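3-oxoadipate enol-lactonase (Burkholderia xenovorans, PDB 2XUA) probably hydrolyses 3-oxoadipate enol-lactone in the bacterial breakdown of catechols, acting as an alpha/beta-hydrolase-fold esterase. Local coordinates at residues I29-S34 / S40-Q45; R57-T60 / H65-A68; A110-D115 / R199-G204. All blocks are in the same frame, centred on the assembly; numbering follows the deposited sequence.

Interaction 1 of 3, residues I29-S34 / S40-Q45; sequences IVLSNS and SMWAPQ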
loop_
_atom_site.group_PDB
_atom_site.type_symbol
_atom_site.label_atom_id
_atom_site.label_comp_id
_atom_site.label_asym_id
_atom_site.label_seq_id
_atom_site.Cartn_x
_atom_site.Cartn_y
_atom_site.Cartn_z
ATOM N N ILE B 29 -10.881 -16.812 -6.588
ATOM C CA ILE B 29 -10.104 -16.127 -7.642
ATOM C C ILE B 29 -8.744 -15.782 -7.058
ATOM O O ILE B 29 -8.676 -15.332 -5.885
ATOM C CB ILE B 29 -10.830 -14.947 -8.312
ATOM C CG1 ILE B 29 -9.996 -14.407 -9.484
ATOM C CG2 ILE B 29 -11.181 -13.870 -7.273
ATOM C CD1 ILE B 29 -10.663 -13.156 -10.140
ATOM N N VAL B 30 -7.666 -16.042 -7.824
ATOM C CA VAL B 30 -6.304 -15.685 -7.370
ATOM C C VAL B 30 -5.866 -14.579 -8.301
ATOM O O VAL B 30 -6.070 -14.674 -9.498
ATOM C CB VAL B 30 -5.330 -16.883 -7.548
ATOM C CG1 VAL B 30 -3.843 -16.478 -7.266
ATOM C CG2 VAL B 30 -5.779 -18.069 -6.658
ATOM N N LEU B 31 -5.300 -13.516 -7.751
ATOM C CA LEU B 31 -4.863 -12.385 -8.613
ATOM C C LEU B 31 -3.335 -12.477 -8.606
ATOM O O LEU B 31 -2.762 -12.740 -7.545
ATOM C CB LEU B 31 -5.318 -11.076 -7.930
ATOM C CG LEU B 31 -6.848 -10.976 -7.831
ATOM C CD1 LEU B 31 -7.322 -9.570 -7.278
ATOM C CD2 LEU B 31 -7.483 -11.247 -9.217
ATOM N N SER B 32 -2.664 -12.126 -9.703
ATOM C CA SER B 32 -1.212 -12.145 -9.678
ATOM C C SER B 32 -0.634 -10.873 -10.266
ATOM O O SER B 32 -1.103 -10.398 -11.284
ATOM C CB SER B 32 -0.726 -13.422 -10.405
ATOM O OG SER B 32 0.690 -13.504 -10.230
ATOM N N ASN B 33 0.315 -10.265 -9.557
ATOM C CA ASN B 33 0.700 -8.858 -9.732
ATOM C C ASN B 33 1.731 -8.684 -10.894
ATOM O O ASN B 33 2.352 -9.634 -11.387
ATOM C CB ASN B 33 1.456 -8.321 -8.500
ATOM C CG ASN B 33 0.740 -8.548 -7.171
ATOM O OD1 ASN B 33 1.361 -8.488 -6.102
ATOM N ND2 ASN B 33 -0.529 -8.846 -7.221
ATOM N N SER B 34 1.881 -7.439 -11.296
ATOM C CA SER B 34 2.941 -7.018 -12.242
ATOM C C SER B 34 4.291 -6.925 -11.555
ATOM O O SER B 34 4.381 -6.647 -10.328
ATOM C CB SER B 34 2.580 -5.604 -12.726
ATOM O OG SER B 34 3.330 -5.319 -13.935
ATOM N N SER B 40 -1.338 -4.431 -3.239
ATOM C CA SER B 40 -2.185 -3.229 -3.207
ATOM C C SER B 40 -2.632 -2.804 -4.587
ATOM O O SER B 40 -3.632 -2.053 -4.747
ATOM C CB SER B 40 -1.469 -2.049 -2.486
ATOM O OG SER B 40 -0.344 -1.526 -3.247
HETATM N N MSE B 41 -1.904 -3.254 -5.620
HETATM C CA MSE B 41 -2.280 -2.816 -6.994
HETATM C C MSE B 41 -3.675 -3.294 -7.401
HETATM O O MSE B 41 -4.284 -2.697 -8.251
HETATM C CB MSE B 41 -1.246 -3.266 -8.022
HETATM C CG MSE B 41 -1.231 -4.793 -8.176
HETATM SE SE MSE B 41 -0.547 -5.203 -9.926
HETATM C CE MSE B 41 -2.049 -4.698 -11.052
ATOM N N TRP B 42 -4.214 -4.344 -6.743
ATOM C CA TRP B 42 -5.518 -4.866 -7.104
ATOM C C TRP B 42 -6.618 -4.266 -6.218
ATOM O O TRP B 42 -7.744 -4.680 -6.285
ATOM C CB TRP B 42 -5.516 -6.386 -6.860
ATOM C CG TRP B 42 -4.658 -7.111 -7.853
ATOM C CD1 TRP B 42 -3.517 -7.800 -7.590
ATOM C CD2 TRP B 42 -4.929 -7.270 -9.260
ATOM N NE1 TRP B 42 -3.011 -8.324 -8.763
ATOM C CE2 TRP B 42 -3.858 -8.035 -9.802
ATOM C CE3 TRP B 42 -5.920 -6.790 -10.113
ATOM C CZ2 TRP B 42 -3.768 -8.369 -11.167
ATOM C CZ3 TRP B 42 -5.864 -7.128 -11.475
ATOM C CH2 TRP B 42 -4.766 -7.908 -11.992
ATOM N N ALA B 43 -6.275 -3.342 -5.328
ATOM C CA ALA B 43 -7.286 -2.827 -4.437
ATOM C C ALA B 43 -8.571 -2.336 -5.173
ATOM O O ALA B 43 -9.688 -2.574 -4.681
ATOM C CB ALA B 43 -6.653 -1.677 -3.500
ATOM N N PRO B 44 -8.451 -1.708 -6.380
ATOM C CA PRO B 44 -9.757 -1.263 -6.995
ATOM C C PRO B 44 -10.701 -2.394 -7.394
ATOM O O PRO B 44 -11.901 -2.178 -7.541
ATOM C CB PRO B 44 -9.326 -0.440 -8.242
ATOM C CG PRO B 44 -7.901 0.091 -7.843
ATOM C CD PRO B 44 -7.324 -1.252 -7.198
ATOM N N GLN B 45 -10.157 -3.596 -7.580
ATOM C CA GLN B 45 -10.992 -4.729 -7.928
ATOM C C GLN B 45 -11.601 -5.530 -6.733
ATOM O O GLN B 45 -12.465 -6.412 -6.930
ATOM C CB GLN B 45 -10.181 -5.699 -8.809
ATOM C CG GLN B 45 -10.079 -5.266 -10.295
ATOM C CD GLN B 45 -9.235 -4.002 -10.470
ATOM O OE1 GLN B 45 -9.636 -3.019 -11.149
ATOM N NE2 GLN B 45 -8.066 -4.003 -9.847
#
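The main-chain O of Ser-32 faces the rim of the Trp-42 indole close to the ring plane, 3.4 Å from CZ2. The Asn-33 side-chain amide lies farther along the same rim, beside the pyrrole nitrogen, its plane turned 46° from that of the indole. Both faces of the ring are occupied. On one, CB of Leu-31 makes a CH-pi contact almost straight above the five-membered ring, 3.7 Å from its centroid, while Leu-31 CD1 lies 3.7 Å from Trp-42 CG. On the other, the terminal CE of Met-41, a selenomethionine in this crystal, lies 3.9 Å above the middle of the Trp-42 ring. The bend at chi3 (-73°) swings CE over the indole; SE, placed by the earlier torsions, lies 3.6 Å from Ser-34 N. The indole is clamped between the strand and its own chain neighbour, and Phe-254 and Leu-99 add to the buried packing. Ser-34 touches Ser-100 and the bound laevulinic acid. The contact joins the end of strand 28-32 and the following loop to the 3-10 turn leading into helix 43-52, in a beta-alpha-beta unit of the alpha/beta hydrolase fold; that loop borders the ligand pocket, consistent with the oxyanion-hole region of this family.

Interaction 2 of 3, residues R57-T60 / H65-A68; sequences RYDT and HSEA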
loop_
_atom_site.group_PDB
_atom_site.type_symbol
_atom_site.label_atom_id
_atom_site.label_comp_id
_atom_site.label_asym_id
_atom_site.label_seq_id
_atom_site.Cartn_x
_atom_site.Cartn_y
_atom_site.Cartn_z
ATOM N N ARG B 57 -4.940 -12.682 -2.888
ATOM C CA ARG B 57 -3.839 -11.885 -3.454
ATOM C C ARG B 57 -2.554 -12.267 -2.760
ATOM O O ARG B 57 -2.581 -12.749 -1.598
ATOM C CB ARG B 57 -4.084 -10.395 -3.190
ATOM C CG ARG B 57 -5.190 -9.838 -4.060
ATOM C CD ARG B 57 -5.355 -8.339 -3.665
ATOM N NE ARG B 57 -6.135 -8.237 -2.430
ATOM C CZ ARG B 57 -6.173 -7.152 -1.614
ATOM N NH1 ARG B 57 -5.428 -6.096 -1.845
ATOM N NH2 ARG B 57 -6.984 -7.111 -0.557
ATOM N N TYR B 58 -1.413 -12.004 -3.400
ATOM C CA TYR B 58 -0.164 -12.332 -2.773
ATOM C C TYR B 58 0.926 -11.441 -3.362
ATOM O O TYR B 58 0.756 -10.858 -4.432
ATOM C CB TYR B 58 0.143 -13.856 -2.959
ATOM C CG TYR B 58 0.522 -14.223 -4.364
ATOM C CD1 TYR B 58 1.869 -14.440 -4.721
ATOM C CD2 TYR B 58 -0.444 -14.401 -5.339
ATOM C CE1 TYR B 58 2.227 -14.750 -6.066
ATOM C CE2 TYR B 58 -0.105 -14.715 -6.665
ATOM C CZ TYR B 58 1.231 -14.860 -7.010
ATOM O OH TYR B 58 1.551 -15.180 -8.296
ATOM N N ASP B 59 2.013 -11.305 -2.624
ATOM C CA ASP B 59 3.207 -10.638 -3.133
ATOM C C ASP B 59 4.073 -11.693 -3.803
ATOM O O ASP B 59 4.560 -12.644 -3.162
ATOM C CB ASP B 59 3.945 -9.918 -2.011
ATOM C CG ASP B 59 3.232 -8.618 -1.591
ATOM O OD1 ASP B 59 2.336 -8.199 -2.304
ATOM O OD2 ASP B 59 3.553 -7.990 -0.568
ATOM N N THR B 60 4.276 -11.505 -5.098
ATOM C CA THR B 60 5.157 -12.421 -5.857
ATOM C C THR B 60 6.531 -12.475 -5.181
ATOM O O THR B 60 6.978 -11.510 -4.580
ATOM C CB THR B 60 5.279 -11.869 -7.298
ATOM O OG1 THR B 60 3.974 -11.799 -7.900
ATOM C CG2 THR B 60 6.201 -12.794 -8.195
ATOM N N HIS B 65 6.046 -7.745 0.631
ATOM C CA HIS B 65 6.467 -8.235 1.926
ATOM C C HIS B 65 6.827 -9.691 1.874
ATOM O O HIS B 65 6.945 -10.346 2.918
ATOM C CB HIS B 65 5.379 -7.943 2.948
ATOM C CG HIS B 65 5.295 -6.489 3.246
ATOM N ND1 HIS B 65 6.096 -5.889 4.191
ATOM C CD2 HIS B 65 4.619 -5.490 2.626
ATOM C CE1 HIS B 65 5.889 -4.584 4.176
ATOM N NE2 HIS B 65 4.994 -4.315 3.236
ATOM N N SER B 66 7.013 -10.191 0.674
ATOM C CA SER B 66 7.371 -11.585 0.522
ATOM C C SER B 66 8.908 -11.663 0.587
ATOM O O SER B 66 9.605 -10.625 0.471
ATOM C CB SER B 66 6.884 -12.156 -0.808
ATOM O OG SER B 66 5.448 -12.326 -0.833
ATOM N N GLU B 67 9.431 -12.879 0.699
ATOM C CA GLU B 67 10.869 -13.071 0.686
ATOM C C GLU B 67 11.382 -12.788 -0.704
ATOM O O GLU B 67 10.676 -12.992 -1.687
ATOM C CB GLU B 67 11.159 -14.519 1.048
ATOM C CG GLU B 67 12.648 -14.921 1.097
ATOM C CD GLU B 67 12.800 -16.447 1.205
ATOM O OE1 GLU B 67 12.538 -17.005 2.290
ATOM O OE2 GLU B 67 13.107 -17.093 0.200
ATOM N N ALA B 68 12.609 -12.282 -0.793
ATOM C CA ALA B 68 13.323 -12.319 -2.075
ATOM C C ALA B 68 14.439 -13.386 -2.078
ATOM O O ALA B 68 15.579 -13.060 -1.837
ATOM C CB ALA B 68 13.894 -10.966 -2.393
#
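Asp-59 and Ser-66 meet through a short bond: the Ser-66 hydroxyl donates from OG to the main-chain O of Asp-59, 2.5 Å away. It approaches at a C=O...O angle of 121° and stands clearly out of the carbonyl plane. The same OG lies 3.1 Å from Asp-59 CB, so the hydroxyl is tucked against the aspartate as well as bonded to it, and Ser-66 CB comes within 3.8 Å of Thr-60 O. A second bond crosses beside the first. The backbone N-H of His-65 points to Asp-59 OD2 over 2.8 Å with an N-H...O angle of 163°, reaching the oxygen on its anti side and somewhat out of the carboxylate plane. With chi1 of Asp-59 at -75°, CG stands opposite the carbonyl carbon, and the carboxylate is carried toward His-65 N; the main-chain O serves Ser-66 independently.

In the next shell, Leu-39 N bonds to Asp-59 OD1, and His-15 N bonds to Ser-66 OG. Backbone bonds from Asp-59 to His-15 and from Glu-67 to Glu-13 tie both segments to strand 12-19. The His-65 ring stacks on His-65 of the second subunit and meets His-15 of that subunit edge-to-face.

One residue therefore closes the loop after strand 54-58 twice, by side chain and by main chain. The two backbone N-H donors, one to each oxygen, probably help stabilise the buried Asp-59 carboxylate as an anion.

Interaction 3 of 3, residues A110-D115 / R199-G204; sequences AARHAD and RPEAPG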
loop_
_atom_site.group_PDB
_atom_site.type_symbol
_atom_site.label_atom_id
_atom_site.label_comp_id
_atom_site.label_asym_id
_atom_site.label_seq_id
_atom_site.Cartn_x
_atom_site.Cartn_y
_atom_site.Cartn_z
ATOM N N ALA B 110 -2.575 -22.049 -16.652
ATOM C CA ALA B 110 -3.641 -22.604 -17.459
ATOM C C ALA B 110 -3.195 -23.721 -18.421
ATOM O O ALA B 110 -4.023 -24.558 -18.755
ATOM C CB ALA B 110 -4.399 -21.531 -18.238
ATOM N N ALA B 111 -1.935 -23.664 -18.885
ATOM C CA ALA B 111 -1.372 -24.631 -19.829
ATOM C C ALA B 111 -0.920 -25.918 -19.145
ATOM O O ALA B 111 -1.155 -27.021 -19.640
ATOM C CB ALA B 111 -0.158 -23.979 -20.572
ATOM N N ARG B 112 -0.220 -25.754 -18.033
ATOM C CA ARG B 112 0.426 -26.845 -17.368
ATOM C C ARG B 112 -0.422 -27.297 -16.155
ATOM O O ARG B 112 -0.117 -28.320 -15.585
ATOM C CB ARG B 112 1.828 -26.442 -16.894
ATOM C CG ARG B 112 2.757 -25.821 -17.979
ATOM C CD ARG B 112 3.948 -25.185 -17.335
ATOM N NE ARG B 112 4.828 -24.607 -18.340
ATOM C CZ ARG B 112 6.048 -24.124 -18.136
ATOM N NH1 ARG B 112 6.621 -24.129 -16.940
ATOM N NH2 ARG B 112 6.719 -23.642 -19.168
ATOM N N HIS B 113 -1.460 -26.532 -15.768
ATOM C CA HIS B 113 -2.335 -26.938 -14.616
ATOM C C HIS B 113 -3.813 -26.661 -14.815
ATOM O O HIS B 113 -4.490 -26.104 -13.921
ATOM C CB HIS B 113 -1.824 -26.340 -13.297
ATOM C CG HIS B 113 -0.375 -26.613 -13.009
ATOM N ND1 HIS B 113 0.651 -25.810 -13.476
ATOM C CD2 HIS B 113 0.223 -27.591 -12.283
ATOM C CE1 HIS B 113 1.811 -26.290 -13.057
ATOM N NE2 HIS B 113 1.576 -27.356 -12.311
ATOM N N ALA B 114 -4.355 -27.048 -15.970
ATOM C CA ALA B 114 -5.757 -26.820 -16.283
ATOM C C ALA B 114 -6.721 -27.292 -15.171
ATOM O O ALA B 114 -7.801 -26.722 -14.977
ATOM C CB ALA B 114 -6.102 -27.479 -17.555
ATOM N N ASP B 115 -6.342 -28.352 -14.467
ATOM C CA ASP B 115 -7.255 -28.929 -13.438
ATOM C C ASP B 115 -7.310 -28.060 -12.156
ATOM O O ASP B 115 -8.303 -28.104 -11.424
ATOM C CB ASP B 115 -6.816 -30.339 -13.039
ATOM C CG ASP B 115 -5.400 -30.369 -12.548
ATOM O OD1 ASP B 115 -4.683 -29.387 -12.802
ATOM O OD2 ASP B 115 -4.995 -31.357 -11.905
ATOM N N ARG B 199 4.830 -19.042 -25.809
ATOM C CA ARG B 199 4.142 -19.069 -27.060
ATOM C C ARG B 199 3.857 -20.505 -27.580
ATOM O O ARG B 199 2.795 -20.736 -28.092
ATOM C CB ARG B 199 4.905 -18.251 -28.121
ATOM C CG ARG B 199 4.591 -16.743 -28.082
ATOM C CD ARG B 199 5.422 -16.013 -29.142
ATOM N NE ARG B 199 6.812 -16.052 -28.739
ATOM C CZ ARG B 199 7.841 -15.723 -29.512
ATOM N NH1 ARG B 199 7.645 -15.336 -30.768
ATOM N NH2 ARG B 199 9.073 -15.795 -29.034
ATOM N N PRO B 200 4.801 -21.457 -27.473
ATOM C CA PRO B 200 4.392 -22.800 -28.008
ATOM C C PRO B 200 3.305 -23.483 -27.158
ATOM O O PRO B 200 2.486 -24.232 -27.693
ATOM C CB PRO B 200 5.696 -23.623 -27.928
ATOM C CG PRO B 200 6.806 -22.610 -27.940
ATOM C CD PRO B 200 6.214 -21.451 -27.064
ATOM N N GLU B 201 3.262 -23.157 -25.853
ATOM C CA GLU B 201 2.308 -23.755 -24.909
ATOM C C GLU B 201 0.887 -23.171 -24.928
ATOM O O GLU B 201 -0.050 -23.785 -24.403
ATOM C CB GLU B 201 2.852 -23.630 -23.470
ATOM C CG GLU B 201 4.016 -24.548 -23.141
ATOM C CD GLU B 201 4.458 -24.459 -21.693
ATOM O OE1 GLU B 201 3.635 -24.788 -20.786
ATOM O OE2 GLU B 201 5.644 -24.070 -21.463
ATOM N N ALA B 202 0.716 -21.964 -25.456
ATOM C CA ALA B 202 -0.579 -21.285 -25.343
ATOM C C ALA B 202 -1.643 -22.007 -26.133
ATOM O O ALA B 202 -2.751 -22.177 -25.640
ATOM C CB ALA B 202 -0.490 -19.842 -25.763
ATOM N N PRO B 203 -1.326 -22.421 -27.387
ATOM C CA PRO B 203 -2.380 -23.136 -28.093
ATOM C C PRO B 203 -2.919 -24.351 -27.373
ATOM O O PRO B 203 -3.987 -24.792 -27.715
ATOM C CB PRO B 203 -1.692 -23.541 -29.399
ATOM C CG PRO B 203 -0.881 -22.393 -29.686
ATOM C CD PRO B 203 -0.263 -22.028 -28.337
ATOM N N GLY B 204 -2.198 -24.838 -26.363
ATOM C CA GLY B 204 -2.588 -26.006 -25.549
ATOM C C GLY B 204 -3.566 -25.797 -24.390
ATOM O O GLY B 204 -3.966 -26.779 -23.735
HETATM O O HOH W 1 -4.636 -26.557 -20.639
HETATM O O HOH W 2 -1.828 -27.228 -22.407
#
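The guanidinium of Arg-112 and the carboxylate of Glu-201 meet edge to edge, their planes only 9° apart. The grip is side-on and uses two nitrogens, one for each carboxylate oxygen. Arg-112 NE donates to Glu-201 OE1 over 2.7 Å, with an N-H...O angle of 167°. Arg-112 NH2 donates to Glu-201 OE2 over 2.6 Å and is almost as straight. Each oxygen offers its syn lone pair, and both acceptors stay close to the guanidinium plane, so the paired bonds hold the two groups flat against rotation. The arginine runs extended from CG to NE and the glutamate is extended beyond CG; the two side chains cross at about a right angle before their ends pair.

Beneath the bridge, the methyl of Ala-111 packs on the glutamate, with CB 3.9 Å from Glu-201 OE1 and 3.8 Å from Glu-201 O. Two waters link the last turn of helix 101-112 to Gly-204 O. One lies 2.8 Å from Ala-110 O; the other lies 2.9 Å from Ala-111 O, and its bond to Gly-204 O is weak.

The arginine side chain also touches Leu-198. Its bidentate bridge fastens the end of helix 101-112 to the loop before strand 209-214 at the protein surface. The pairing would favour the ionised form of Glu-201, and Glu-76 shares the same guanidinium through a salt bridge to NH1.

Overall arrangement
Interactions 1 and 2 are neighbours, their centres about 12 Å apart, and rest on adjacent strands of the same sheet, 28-32 and 54-58; Ser-32 OG and Tyr-58 OH probably hydrogen-bond between them, and Trp-42 packs on Arg-57. Interaction 1 is the buried one, carried by an indole between apolar groups. Interaction 2, only partly buried, relies on hydrogen bonds to an aspartate, and both have residues within reach of the second subunit. Interaction 3 stands apart, with its centre 22 to 24 Å from theirs, at the surface, where a salt bridge and waters join parts of the chain more than 80 residues apart, whereas the other two span short loops.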